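Local coordinates for protein pleckstrin homology domain-containing family A member 8 (Homo sapiens, PDB 5KDI) that binds a simple glycosphingolipid in the hydrophobic pocket of its all-helical GLTP fold and probably transfers such glycolipids between membranes, at residues A[1-6]-A[160-165]; A[8-13]-A[183-188]; A[33-38]-A[48-53]. The protein carries 2 engineered substitutions. All blocks are in the same frame, centred on the assembly; numbering follows the deposited sequence.

Contact 1 of 3, residues A[1-6]-A[160-165]; sequences PTFFST and AALTVK. With 6S8 ((~{Z})-~{N}-[(~{E},2~{S},3~{R})-1-[(2~{R},3~{R},4~{S},5~{R},6~{R})-6-(hydroxymethyl)-3,4,5-tris(oxidanyl)oxan-2-yl]oxy-3-oxidanyl-octadec-4-en-2-yl]octadec-9-enamide), chain C.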
loop_
_atom_site.group_PDB
_atom_site.type_symbol
_atom_site.label_atom_id
_atom_site.label_comp_id
_atom_site.label_asym_id
_atom_site.label_seq_id
_atom_site.Cartn_x
_atom_site.Cartn_y
_atom_site.Cartn_z
ATOM N N PRO A 1 7.853 -10.921 -17.275
ATOM C CA PRO A 1 7.023 -10.285 -16.243
ATOM C C PRO A 1 7.794 -10.005 -14.954
ATOM O O PRO A 1 8.868 -10.534 -14.755
ATOM C CB PRO A 1 5.979 -11.347 -15.956
ATOM C CG PRO A 1 6.662 -12.669 -16.221
ATOM C CD PRO A 1 7.738 -12.392 -17.251
ATOM N N THR A 2 7.197 -9.185 -14.095
ATOM C CA THR A 2 7.722 -8.922 -12.788
ATOM C C THR A 2 6.610 -9.115 -11.743
ATOM O O THR A 2 5.431 -9.285 -12.094
ATOM C CB THR A 2 8.311 -7.521 -12.599
ATOM O OG1 THR A 2 7.223 -6.634 -12.426
ATOM C CG2 THR A 2 9.298 -7.047 -13.764
ATOM N N PHE A 3 6.992 -9.078 -10.456
ATOM C CA PHE A 3 6.019 -9.097 -9.406
ATOM C C PHE A 3 4.839 -8.148 -9.701
ATOM O O PHE A 3 3.654 -8.458 -9.396
ATOM C CB PHE A 3 6.684 -8.657 -8.083
ATOM C CG PHE A 3 5.710 -8.222 -6.994
ATOM C CD1 PHE A 3 5.021 -9.164 -6.247
ATOM C CD2 PHE A 3 5.395 -6.877 -6.778
ATOM C CE1 PHE A 3 4.089 -8.823 -5.286
ATOM C CE2 PHE A 3 4.459 -6.499 -5.795
ATOM C CZ PHE A 3 3.808 -7.482 -5.046
ATOM N N PHE A 4 5.163 -6.944 -10.217
ATOM C CA PHE A 4 4.177 -5.887 -10.371
ATOM C C PHE A 4 3.150 -6.115 -11.433
ATOM O O PHE A 4 2.118 -5.392 -11.429
ATOM C CB PHE A 4 4.888 -4.555 -10.603
ATOM C CG PHE A 4 5.768 -4.138 -9.487
ATOM C CD1 PHE A 4 5.220 -3.660 -8.317
ATOM C CD2 PHE A 4 7.138 -4.283 -9.577
ATOM C CE1 PHE A 4 6.029 -3.311 -7.248
ATOM C CE2 PHE A 4 7.951 -3.921 -8.526
ATOM C CZ PHE A 4 7.401 -3.443 -7.360
ATOM N N SER A 5 3.287 -7.210 -12.190
ATOM C CA SER A 5 2.279 -7.598 -13.157
ATOM C C SER A 5 1.719 -8.977 -12.939
ATOM O O SER A 5 1.002 -9.515 -13.779
ATOM C CB SER A 5 2.796 -7.417 -14.594
ATOM O OG SER A 5 4.041 -8.057 -14.825
ATOM N N THR A 6 1.984 -9.537 -11.760
ATOM C CA THR A 6 1.450 -10.839 -11.422
ATOM C C THR A 6 -0.031 -10.731 -11.146
ATOM O O THR A 6 -0.543 -9.670 -10.741
ATOM C CB THR A 6 2.247 -11.488 -10.262
ATOM O OG1 THR A 6 2.224 -10.605 -9.092
ATOM C CG2 THR A 6 3.682 -11.871 -10.735
ATOM N N ALA A 160 15.728 -9.251 -6.616
ATOM C CA ALA A 160 15.563 -10.715 -6.629
ATOM C C ALA A 160 14.171 -11.133 -6.023
ATOM O O ALA A 160 13.603 -12.149 -6.409
ATOM C CB ALA A 160 16.697 -11.379 -5.853
ATOM N N ALA A 161 13.673 -10.377 -5.038
ATOM C CA ALA A 161 12.372 -10.631 -4.434
ATOM C C ALA A 161 11.190 -10.242 -5.338
ATOM O O ALA A 161 10.046 -10.527 -5.007
ATOM C CB ALA A 161 12.223 -9.941 -3.069
ATOM N N LEU A 162 11.486 -9.578 -6.451
ATOM C CA LEU A 162 10.458 -9.103 -7.384
ATOM C C LEU A 162 10.425 -9.870 -8.713
ATOM O O LEU A 162 9.665 -9.489 -9.632
ATOM C CB LEU A 162 10.653 -7.638 -7.669
ATOM C CG LEU A 162 10.661 -6.764 -6.401
ATOM C CD1 LEU A 162 11.154 -5.395 -6.751
ATOM C CD2 LEU A 162 9.296 -6.789 -5.748
ATOM N N THR A 163 11.193 -10.940 -8.800
ATOM C CA THR A 163 11.211 -11.777 -9.975
ATOM C C THR A 163 10.143 -12.857 -9.898
ATOM O O THR A 163 9.687 -13.295 -8.798
ATOM C CB THR A 163 12.545 -12.445 -10.148
ATOM O OG1 THR A 163 12.750 -13.303 -9.047
ATOM C CG2 THR A 163 13.725 -11.451 -10.359
ATOM N N VAL A 164 9.712 -13.253 -11.088
ATOM C CA VAL A 164 8.757 -14.333 -11.277
ATOM C C VAL A 164 9.515 -15.694 -11.409
ATOM O O VAL A 164 9.012 -16.717 -10.943
ATOM C CB VAL A 164 7.846 -14.028 -12.463
ATOM C CG1 VAL A 164 6.988 -15.212 -12.727
ATOM C CG2 VAL A 164 6.972 -12.802 -12.177
ATOM N N LYS A 165 10.678 -15.707 -12.070
ATOM C CA LYS A 165 11.614 -16.839 -12.071
ATOM C C LYS A 165 12.985 -16.407 -11.555
ATOM O O LYS A 165 13.489 -15.332 -11.907
ATOM C CB LYS A 165 11.721 -17.367 -13.530
ATOM C CG LYS A 165 12.246 -18.786 -13.647
ATOM C CD LYS A 165 12.219 -19.301 -15.099
ATOM C CE LYS A 165 13.207 -18.584 -16.021
ATOM N NZ LYS A 165 13.175 -19.078 -17.429
HETATM C C1 6S8 C . -0.360 2.799 13.166
HETATM C C2 6S8 C . 0.987 2.580 12.515
HETATM N N2 6S8 C . 0.776 2.141 11.142
HETATM C C3 6S8 C . 1.777 1.496 13.304
HETATM O O3 6S8 C . 1.880 1.965 14.665
HETATM C C4 6S8 C . 3.118 1.305 12.697
HETATM C C5 6S8 C . 3.486 0.118 12.209
HETATM C C6 6S8 C . 4.816 -0.209 11.588
HETATM C C7 6S8 C . 5.807 0.912 11.401
HETATM C C8 6S8 C . 7.125 0.199 11.280
HETATM C C9 6S8 C . 8.002 1.036 10.423
HETATM C C10 6S8 C . 7.621 0.822 8.982
HETATM C C11 6S8 C . 8.782 0.179 8.201
HETATM C C12 6S8 C . 8.648 0.551 6.735
HETATM C C13 6S8 C . 8.707 -0.605 5.747
HETATM C C14 6S8 C . 10.093 -1.160 5.464
HETATM C C15 6S8 C . 10.220 -1.648 4.013
HETATM C C16 6S8 C . 10.810 -3.026 3.772
HETATM C C17 6S8 C . 12.021 -3.168 2.835
HETATM C C18 6S8 C . 11.790 -2.854 1.365
HETATM C C1A 6S8 C . -2.563 1.834 13.111
HETATM O O1A 6S8 C . -1.168 1.623 13.155
HETATM C C2A 6S8 C . -3.239 0.621 12.534
HETATM O O2A 6S8 C . -2.763 0.438 11.187
HETATM C C3A 6S8 C . -4.760 0.715 12.640
HETATM O O3A 6S8 C . -5.332 -0.506 12.229
HETATM C C4A 6S8 C . -5.147 1.055 14.066
HETATM O O4A 6S8 C . -5.000 -0.076 14.922
HETATM O O5A 6S8 C . -3.818 3.616 16.475
HETATM C C5M 6S8 C . -4.377 2.272 14.544
HETATM C C6A 6S8 C . -4.719 2.608 15.972
HETATM O O6A 6S8 C . -2.975 2.002 14.450
HETATM C CAA 6S8 C . 1.301 2.761 10.097
HETATM O OAA 6S8 C . 1.931 3.815 10.146
HETATM C CAB 6S8 C . 1.004 2.099 8.785
HETATM C CAC 6S8 C . 2.220 1.126 8.764
HETATM C CAD 6S8 C . 2.936 1.277 7.492
HETATM C CAE 6S8 C . 2.834 -0.055 6.805
HETATM C CAF 6S8 C . 3.574 0.119 5.487
HETATM C CAG 6S8 C . 2.734 -0.424 4.317
HETATM C CAH 6S8 C . 3.621 -1.133 3.287
HETATM C CAI 6S8 C . 4.462 -0.077 2.632
HETATM C CAJ 6S8 C . 5.743 -0.249 2.294
HETATM C CAK 6S8 C . 6.519 -1.514 2.473
HETATM C CAL 6S8 C . 7.622 -1.307 1.428
HETATM C CAM 6S8 C . 8.292 -2.581 0.959
HETATM C CAN 6S8 C . 7.283 -3.516 0.361
HETATM C CAO 6S8 C . 7.950 -4.388 -0.678
HETATM C CAP 6S8 C . 7.844 -3.819 -2.066
HETATM C CAQ 6S8 C . 7.331 -4.831 -3.039
HETATM C CAR 6S8 C . 6.496 -4.109 -4.018
HETATM O O HOH W 1 10.665 -11.920 -13.312
#

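Contact 2 of 3, residues A[8-13]-A[183-188]; sequences NTSFSD and SLYLPA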
loop_
_atom_site.group_PDB
_atom_site.type_symbol
_atom_site.label_atom_id
_atom_site.label_comp_id
_atom_site.label_asym_id
_atom_site.label_seq_id
_atom_site.Cartn_x
_atom_site.Cartn_y
_atom_site.Cartn_z
ATOM N N ASN A 8 -3.626 -10.335 -9.706
ATOM C CA ASN A 8 -4.206 -9.634 -8.517
ATOM C C ASN A 8 -3.289 -8.581 -7.931
ATOM O O ASN A 8 -3.701 -7.863 -7.014
ATOM C CB ASN A 8 -4.638 -10.643 -7.409
ATOM C CG ASN A 8 -5.631 -11.641 -7.908
ATOM O OD1 ASN A 8 -6.684 -11.269 -8.485
ATOM N ND2 ASN A 8 -5.276 -12.929 -7.769
ATOM N N THR A 9 -2.055 -8.442 -8.432
ATOM C CA THR A 9 -1.124 -7.532 -7.811
ATOM C C THR A 9 -1.336 -6.089 -8.188
ATOM O O THR A 9 -1.390 -5.190 -7.304
ATOM C CB THR A 9 0.315 -7.944 -8.077
ATOM O OG1 THR A 9 0.534 -9.256 -7.523
ATOM C CG2 THR A 9 1.325 -6.954 -7.579
ATOM N N SER A 10 -1.442 -5.794 -9.476
ATOM C CA SER A 10 -1.372 -4.395 -9.865
ATOM C C SER A 10 -2.664 -3.572 -9.675
ATOM O O SER A 10 -3.765 -3.911 -10.133
ATOM C CB SER A 10 -0.939 -4.243 -11.323
ATOM O OG SER A 10 -0.638 -2.887 -11.558
ATOM N N PHE A 11 -2.458 -2.415 -9.091
ATOM C CA PHE A 11 -3.498 -1.420 -9.059
ATOM C C PHE A 11 -4.027 -1.003 -10.464
ATOM O O PHE A 11 -5.171 -0.620 -10.640
ATOM C CB PHE A 11 -3.022 -0.190 -8.307
ATOM C CG PHE A 11 -2.774 -0.430 -6.855
ATOM C CD1 PHE A 11 -3.809 -0.336 -5.969
ATOM C CD2 PHE A 11 -1.507 -0.851 -6.414
ATOM C CE1 PHE A 11 -3.602 -0.616 -4.607
ATOM C CE2 PHE A 11 -1.299 -1.101 -5.083
ATOM C CZ PHE A 11 -2.360 -1.006 -4.188
ATOM N N SER A 12 -3.177 -1.161 -11.487
ATOM C CA SER A 12 -3.477 -0.851 -12.870
ATOM C C SER A 12 -4.478 -1.798 -13.514
ATOM O O SER A 12 -4.980 -1.475 -14.592
ATOM C CB SER A 12 -2.212 -0.712 -13.680
ATOM O OG SER A 12 -1.507 -1.908 -13.906
ATOM N N ASP A 13 -4.750 -2.940 -12.877
ATOM C CA ASP A 13 -5.707 -3.902 -13.405
ATOM C C ASP A 13 -7.069 -3.784 -12.683
ATOM O O ASP A 13 -7.961 -4.564 -12.924
ATOM C CB ASP A 13 -5.151 -5.327 -13.328
ATOM C CG ASP A 13 -4.097 -5.621 -14.369
ATOM O OD1 ASP A 13 -4.084 -4.943 -15.385
ATOM O OD2 ASP A 13 -3.231 -6.521 -14.101
ATOM N N SER A 183 5.550 1.733 -14.355
ATOM C CA SER A 183 4.933 2.865 -15.083
ATOM C C SER A 183 3.427 2.769 -15.222
ATOM O O SER A 183 2.765 3.777 -15.504
ATOM C CB SER A 183 5.577 3.000 -16.459
ATOM O OG SER A 183 6.877 3.442 -16.351
ATOM N N LEU A 184 2.862 1.571 -14.990
ATOM C CA LEU A 184 1.413 1.392 -14.861
ATOM C C LEU A 184 0.975 1.355 -13.368
ATOM O O LEU A 184 -0.010 1.986 -13.011
ATOM C CB LEU A 184 1.025 0.043 -15.513
ATOM C CG LEU A 184 1.102 0.015 -17.019
ATOM C CD1 LEU A 184 1.035 -1.446 -17.465
ATOM C CD2 LEU A 184 -0.033 0.886 -17.586
ATOM N N TYR A 185 1.722 0.602 -12.565
ATOM C CA TYR A 185 1.391 0.382 -11.153
ATOM C C TYR A 185 1.270 1.684 -10.361
ATOM O O TYR A 185 0.296 1.947 -9.657
ATOM C CB TYR A 185 2.453 -0.529 -10.530
ATOM C CG TYR A 185 2.217 -1.050 -9.138
ATOM C CD1 TYR A 185 1.511 -2.234 -8.909
ATOM C CD2 TYR A 185 2.758 -0.408 -8.050
ATOM C CE1 TYR A 185 1.399 -2.758 -7.621
ATOM C CE2 TYR A 185 2.669 -0.923 -6.796
ATOM C CZ TYR A 185 1.968 -2.065 -6.576
ATOM O OH TYR A 185 1.945 -2.558 -5.285
ATOM N N LEU A 186 2.260 2.544 -10.535
ATOM C CA LEU A 186 2.335 3.780 -9.762
ATOM C C LEU A 186 1.256 4.816 -10.098
ATOM O O LEU A 186 0.585 5.276 -9.206
ATOM C CB LEU A 186 3.737 4.328 -9.757
ATOM C CG LEU A 186 4.827 3.409 -9.200
ATOM C CD1 LEU A 186 6.186 4.016 -9.486
ATOM C CD2 LEU A 186 4.667 3.091 -7.709
ATOM N N PRO A 187 1.035 5.159 -11.387
ATOM C CA PRO A 187 -0.035 6.127 -11.661
ATOM C C PRO A 187 -1.396 5.576 -11.342
ATOM O O PRO A 187 -2.323 6.332 -10.968
ATOM C CB PRO A 187 0.111 6.438 -13.115
ATOM C CG PRO A 187 0.903 5.389 -13.677
ATOM C CD PRO A 187 1.814 4.846 -12.602
ATOM N N ALA A 188 -1.584 4.259 -11.484
ATOM C CA ALA A 188 -2.886 3.662 -11.109
ATOM C C ALA A 188 -3.101 3.817 -9.612
ATOM O O ALA A 188 -4.169 4.223 -9.187
ATOM C CB ALA A 188 -2.941 2.164 -11.499
HETATM O O HOH W 2 0.306 -4.676 -5.075
#

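Contact 3 of 3, residues A[33-38]-A[48-53]; sequences AVVPVL and PVKMDL. With 6S8 ((~{Z})-~{N}-[(~{E},2~{S},3~{R})-1-[(2~{R},3~{R},4~{S},5~{R},6~{R})-6-(hydroxymethyl)-3,4,5-tris(oxidanyl)oxan-2-yl]oxy-3-oxidanyl-octadec-4-en-2-yl]octadec-9-enamide), chain C.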
loop_
_atom_site.group_PDB
_atom_site.type_symbol
_atom_site.label_atom_id
_atom_site.label_comp_id
_atom_site.label_asym_id
_atom_site.label_seq_id
_atom_site.Cartn_x
_atom_site.Cartn_y
_atom_site.Cartn_z
ATOM N N ALA A 33 -0.788 -8.053 -1.725
ATOM C CA ALA A 33 0.210 -8.653 -2.625
ATOM C C ALA A 33 1.633 -8.401 -2.195
ATOM O O ALA A 33 2.536 -9.199 -2.481
ATOM C CB ALA A 33 -0.024 -8.171 -4.073
ATOM N N VAL A 34 1.885 -7.292 -1.482
ATOM C CA VAL A 34 3.259 -7.016 -1.029
ATOM C C VAL A 34 3.686 -7.853 0.171
ATOM O O VAL A 34 4.890 -7.883 0.506
ATOM C CB VAL A 34 3.528 -5.530 -0.766
ATOM C CG1 VAL A 34 3.196 -4.663 -1.992
ATOM C CG2 VAL A 34 2.758 -5.068 0.450
ATOM N N VAL A 35 2.722 -8.452 0.858
ATOM C CA VAL A 35 3.032 -9.244 2.090
ATOM C C VAL A 35 4.070 -10.359 1.848
ATOM O O VAL A 35 5.082 -10.442 2.590
ATOM C CB VAL A 35 1.714 -9.688 2.800
ATOM C CG1 VAL A 35 1.927 -10.740 3.884
ATOM C CG2 VAL A 35 0.996 -8.474 3.360
ATOM N N PRO A 36 3.898 -11.154 0.784
ATOM C CA PRO A 36 4.898 -12.195 0.520
ATOM C C PRO A 36 6.284 -11.658 0.157
ATOM O O PRO A 36 7.285 -12.326 0.421
ATOM C CB PRO A 36 4.302 -12.958 -0.671
ATOM C CG PRO A 36 2.833 -12.770 -0.523
ATOM C CD PRO A 36 2.656 -11.399 0.004
ATOM N N VAL A 37 6.319 -10.461 -0.423
ATOM C CA VAL A 37 7.601 -9.827 -0.690
ATOM C C VAL A 37 8.263 -9.450 0.615
ATOM O O VAL A 37 9.460 -9.683 0.777
ATOM C CB VAL A 37 7.507 -8.625 -1.651
ATOM C CG1 VAL A 37 8.893 -8.064 -1.954
ATOM C CG2 VAL A 37 6.790 -9.038 -2.943
ATOM N N LEU A 38 7.489 -8.882 1.547
ATOM C CA LEU A 38 8.049 -8.519 2.895
ATOM C C LEU A 38 8.600 -9.783 3.561
ATOM O O LEU A 38 9.684 -9.764 4.180
ATOM C CB LEU A 38 6.968 -7.915 3.784
ATOM C CG LEU A 38 6.510 -6.494 3.434
ATOM C CD1 LEU A 38 5.165 -6.059 4.119
ATOM C CD2 LEU A 38 7.646 -5.506 3.728
ATOM N N PRO A 48 6.391 -6.066 11.770
ATOM C CA PRO A 48 5.434 -4.977 12.090
ATOM C C PRO A 48 4.652 -4.467 10.880
ATOM O O PRO A 48 3.475 -4.029 10.994
ATOM C CB PRO A 48 6.340 -3.890 12.701
ATOM C CG PRO A 48 7.507 -4.635 13.220
ATOM C CD PRO A 48 7.752 -5.747 12.262
ATOM N N VAL A 49 5.329 -4.426 9.739
ATOM C CA VAL A 49 4.744 -3.957 8.515
ATOM C C VAL A 49 3.651 -4.943 8.047
ATOM O O VAL A 49 2.541 -4.567 7.676
ATOM C CB VAL A 49 5.795 -3.793 7.400
ATOM C CG1 VAL A 49 5.126 -3.220 6.125
ATOM C CG2 VAL A 49 6.930 -2.951 7.916
ATOM N N LYS A 50 4.010 -6.209 8.003
ATOM C CA LYS A 50 3.099 -7.263 7.611
ATOM C C LYS A 50 1.858 -7.229 8.533
ATOM O O LYS A 50 0.696 -7.314 8.082
ATOM C CB LYS A 50 3.749 -8.678 7.637
ATOM C CG LYS A 50 2.760 -9.887 7.596
ATOM C CD LYS A 50 3.550 -11.199 7.420
ATOM C CE LYS A 50 2.559 -12.366 7.131
ATOM N NZ LYS A 50 3.252 -13.688 6.979
ATOM N N MET A 51 2.073 -7.196 9.840
ATOM C CA MET A 51 0.970 -7.200 10.758
ATOM C C MET A 51 0.025 -6.001 10.594
ATOM O O MET A 51 -1.211 -6.146 10.635
ATOM C CB MET A 51 1.483 -7.280 12.217
ATOM C CG MET A 51 1.998 -8.633 12.638
ATOM S SD MET A 51 2.412 -8.825 14.338
ATOM C CE MET A 51 3.645 -7.625 14.501
ATOM N N ASP A 52 0.608 -4.818 10.309
ATOM C CA ASP A 52 -0.179 -3.669 10.067
ATOM C C ASP A 52 -1.089 -3.811 8.849
ATOM O O ASP A 52 -2.323 -3.520 8.924
ATOM C CB ASP A 52 0.672 -2.406 10.021
ATOM C CG ASP A 52 -0.165 -1.174 10.002
ATOM O OD1 ASP A 52 -0.411 -0.576 11.083
ATOM O OD2 ASP A 52 -0.571 -0.772 8.906
ATOM N N LEU A 53 -0.487 -4.193 7.746
ATOM C CA LEU A 53 -1.191 -4.372 6.503
ATOM C C LEU A 53 -2.302 -5.426 6.637
ATOM O O LEU A 53 -3.432 -5.167 6.269
ATOM C CB LEU A 53 -0.289 -4.781 5.376
ATOM C CG LEU A 53 0.572 -3.718 4.750
ATOM C CD1 LEU A 53 1.492 -4.421 3.741
ATOM C CD2 LEU A 53 -0.289 -2.657 4.122
HETATM C C1 6S8 C . -0.360 2.799 13.166
HETATM C C2 6S8 C . 0.987 2.580 12.515
HETATM N N2 6S8 C . 0.776 2.141 11.142
HETATM C C3 6S8 C . 1.777 1.496 13.304
HETATM O O3 6S8 C . 1.880 1.965 14.665
HETATM C C4 6S8 C . 3.118 1.305 12.697
HETATM C C5 6S8 C . 3.486 0.118 12.209
HETATM C C6 6S8 C . 4.816 -0.209 11.588
HETATM C C7 6S8 C . 5.807 0.912 11.401
HETATM C C8 6S8 C . 7.125 0.199 11.280
HETATM C C9 6S8 C . 8.002 1.036 10.423
HETATM C C10 6S8 C . 7.621 0.822 8.982
HETATM C C11 6S8 C . 8.782 0.179 8.201
HETATM C C12 6S8 C . 8.648 0.551 6.735
HETATM C C13 6S8 C . 8.707 -0.605 5.747
HETATM C C14 6S8 C . 10.093 -1.160 5.464
HETATM C C15 6S8 C . 10.220 -1.648 4.013
HETATM C C16 6S8 C . 10.810 -3.026 3.772
HETATM C C17 6S8 C . 12.021 -3.168 2.835
HETATM C C18 6S8 C . 11.790 -2.854 1.365
HETATM C C1A 6S8 C . -2.563 1.834 13.111
HETATM O O1A 6S8 C . -1.168 1.623 13.155
HETATM C C2A 6S8 C . -3.239 0.621 12.534
HETATM O O2A 6S8 C . -2.763 0.438 11.187
HETATM C C3A 6S8 C . -4.760 0.715 12.640
HETATM O O3A 6S8 C . -5.332 -0.506 12.229
HETATM C C4A 6S8 C . -5.147 1.055 14.066
HETATM O O4A 6S8 C . -5.000 -0.076 14.922
HETATM O O5A 6S8 C . -3.818 3.616 16.475
HETATM C C5M 6S8 C . -4.377 2.272 14.544
HETATM C C6A 6S8 C . -4.719 2.608 15.972
HETATM O O6A 6S8 C . -2.975 2.002 14.450
HETATM C CAA 6S8 C . 1.301 2.761 10.097
HETATM O OAA 6S8 C . 1.931 3.815 10.146
HETATM C CAB 6S8 C . 1.004 2.099 8.785
HETATM C CAC 6S8 C . 2.220 1.126 8.764
HETATM C CAD 6S8 C . 2.936 1.277 7.492
HETATM C CAE 6S8 C . 2.834 -0.055 6.805
HETATM C CAF 6S8 C . 3.574 0.119 5.487
HETATM C CAG 6S8 C . 2.734 -0.424 4.317
HETATM C CAH 6S8 C . 3.621 -1.133 3.287
HETATM C CAI 6S8 C . 4.462 -0.077 2.632
HETATM C CAJ 6S8 C . 5.743 -0.249 2.294
HETATM C CAK 6S8 C . 6.519 -1.514 2.473
HETATM C CAL 6S8 C . 7.622 -1.307 1.428
HETATM C CAM 6S8 C . 8.292 -2.581 0.959
HETATM C CAN 6S8 C . 7.283 -3.516 0.361
HETATM C CAO 6S8 C . 7.950 -4.388 -0.678
HETATM C CAP 6S8 C . 7.844 -3.819 -2.066
HETATM C CAQ 6S8 C . 7.331 -4.831 -3.039
HETATM C CAR 6S8 C . 6.496 -4.109 -4.018
#

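Contact 1 of 3, residues A[1-6]-A[160-165]
Leu162 lies obliquely across the two aromatic side chains at the start of the chain, its CD2 4.0 Å from CB of Phe3 and its CD1 3.9 Å from CE2 of Phe4. The backbones are tied where these side chains meet: Phe3 N donates to Leu162 O at 2.8 Å, nearly straight at 162°, the donor standing above the carbonyl plane. In Phe3, CG lies anti to the backbone N (chi1 162°), in Phe4 anti to the carbonyl carbon, and CD2 of Phe3 comes over one face of the Phe4 ring. All three residues line the glycolipid pocket of this GLTP fold at its acyl-chain end: the terminal carbon CAR of 6S8 lies 3.4 Å from Phe4 CE1 and 3.6 Å from Phe3 CE2, and Leu162 CD2 meets the preceding carbon, CAQ. Thr2 OG1 accepts from Phe4 N in an ST turn and is also hydrogen-bonded to Asp181 OD2 of helix 172-202. Phe3 O is gripped by Thr6 N and by Thr6 OG1, the hydroxyl arriving in the carbonyl plane on a lone pair. Toward the surface Val164 CG2 packs 3.7 Å from Thr6 CG2, while a water accepts from Val164 N and donates to Pro1 O.

Contact 2 of 3, residues A[8-13]-A[183-188]
Two hydrogen bonds grip the carbonyl oxygen of Thr9: a water donates to it at 2.8 Å, and Ser30 OG bonds to it from outside the two segments. The same water accepts from Tyr185 OH at 2.7 Å, lying at the edge of the phenol ring and in its plane, so that the phenol hydroxyl is joined to the loop backbone through a single solvent molecule. Tyr185 reaches across with CG anti to its backbone N (chi1 -172°), and the loop meets one face and the edge of its ring. Ser10 OG sits at the rim, near the ring plane and 3.5 Å from Tyr185 CD1, whereas Phe11 comes over a face. The two rings form a T-shaped stack with planes at 72° and centroids 5.3 Å apart: Phe11 presents its CD2-CE2 edge, with CD2 3.7 Å from Tyr185 CE1, offset toward the rim of the tyrosine. Beyond the aromatics the short 3-10 turn 11-13 is pressed against the helix. Ala188 CB meets Ser12 CA at 3.4 Å, tighter than usual for two carbons. Ser12 CB rests 3.5 Å from Leu184 O, the carbonyl that accepts from Ala188 N one turn on. In the GLTP fold this fastens the N-terminal loop along the long helix 172-202. Phe4 also meets Tyr185 edge-to-face, and Val34 touches the same tyrosine, while Phe11 extends to Leu104 and Tyr185 to Leu111, both on helix 93-115.

Contact 3 of 3, residues A[33-38]-A[48-53]
Asp52 OD1 receives two hydrogen bonds from the glycolipid: the sugar hydroxyl O2A of 6S8 donates to it at 2.6 Å, and the amide N2 of 6S8 donates at 3.0 Å with an N-H...O angle of 159°. One carboxylate oxygen thus reads both the sugar and the ceramide amide, and such a pairing would be expected to favour the ionised acid. Along the same helix the grip turns apolar. Val49 splits its branches, CG2 lying 3.6 Å from C11 of the sphingoid chain while CG1 faces the acyl chain at CAF; Leu53 CD2 touches CAG farther along. From the neighbouring segment, Leu38 CD2 and Val37 CG1 meet the distal part of the acyl chain, and Val34 CG1 its last carbon, CAR. In this GLTP-fold pocket, residues 33-38 and helix 47-64 form part of the wall alongside the two lipid tails. Behind that lining the two segments interlock through methyl groups. The Leu38 and Val49 side chains cross at about a right angle, CD1 of Leu38 a tight 3.5 Å from CG1 of Val49, and Leu53 CD1 reaches Val34 CG2 at 3.6 Å. Each of these leucines therefore turns one methyl to the lipid and the other chiefly to the neighbouring segment. Farther out, Val35 CG1 rests 3.7 Å from Lys50 CE against the extended aliphatic chain, whose NZ makes a salt bridge with Asp39, one turn beyond Val35.

Overall arrangement
Contact 3 is the buried one, its centre about 9 Å from the chain centre; between its two segments the contacts are aliphatic, with charge at the lipid-bound Asp52 and at the far end of Lys50. Contacts 1 and 2, both partly buried, fasten successive parts of the N-terminal loop: contact 1 has a direct backbone hydrogen bond, contact 2 an aromatic stack, and each a bridging water. Contact 2 docks that loop directly on helix 172-202, whereas contact 1, the outermost at about 17 Å between the same centres, sets it against the loop preceding this helix. Contact 3 is nested within the chain loops closed by both. Phe3 packs on Val37, and contacts 1 and 3 both line the 6S8 pocket.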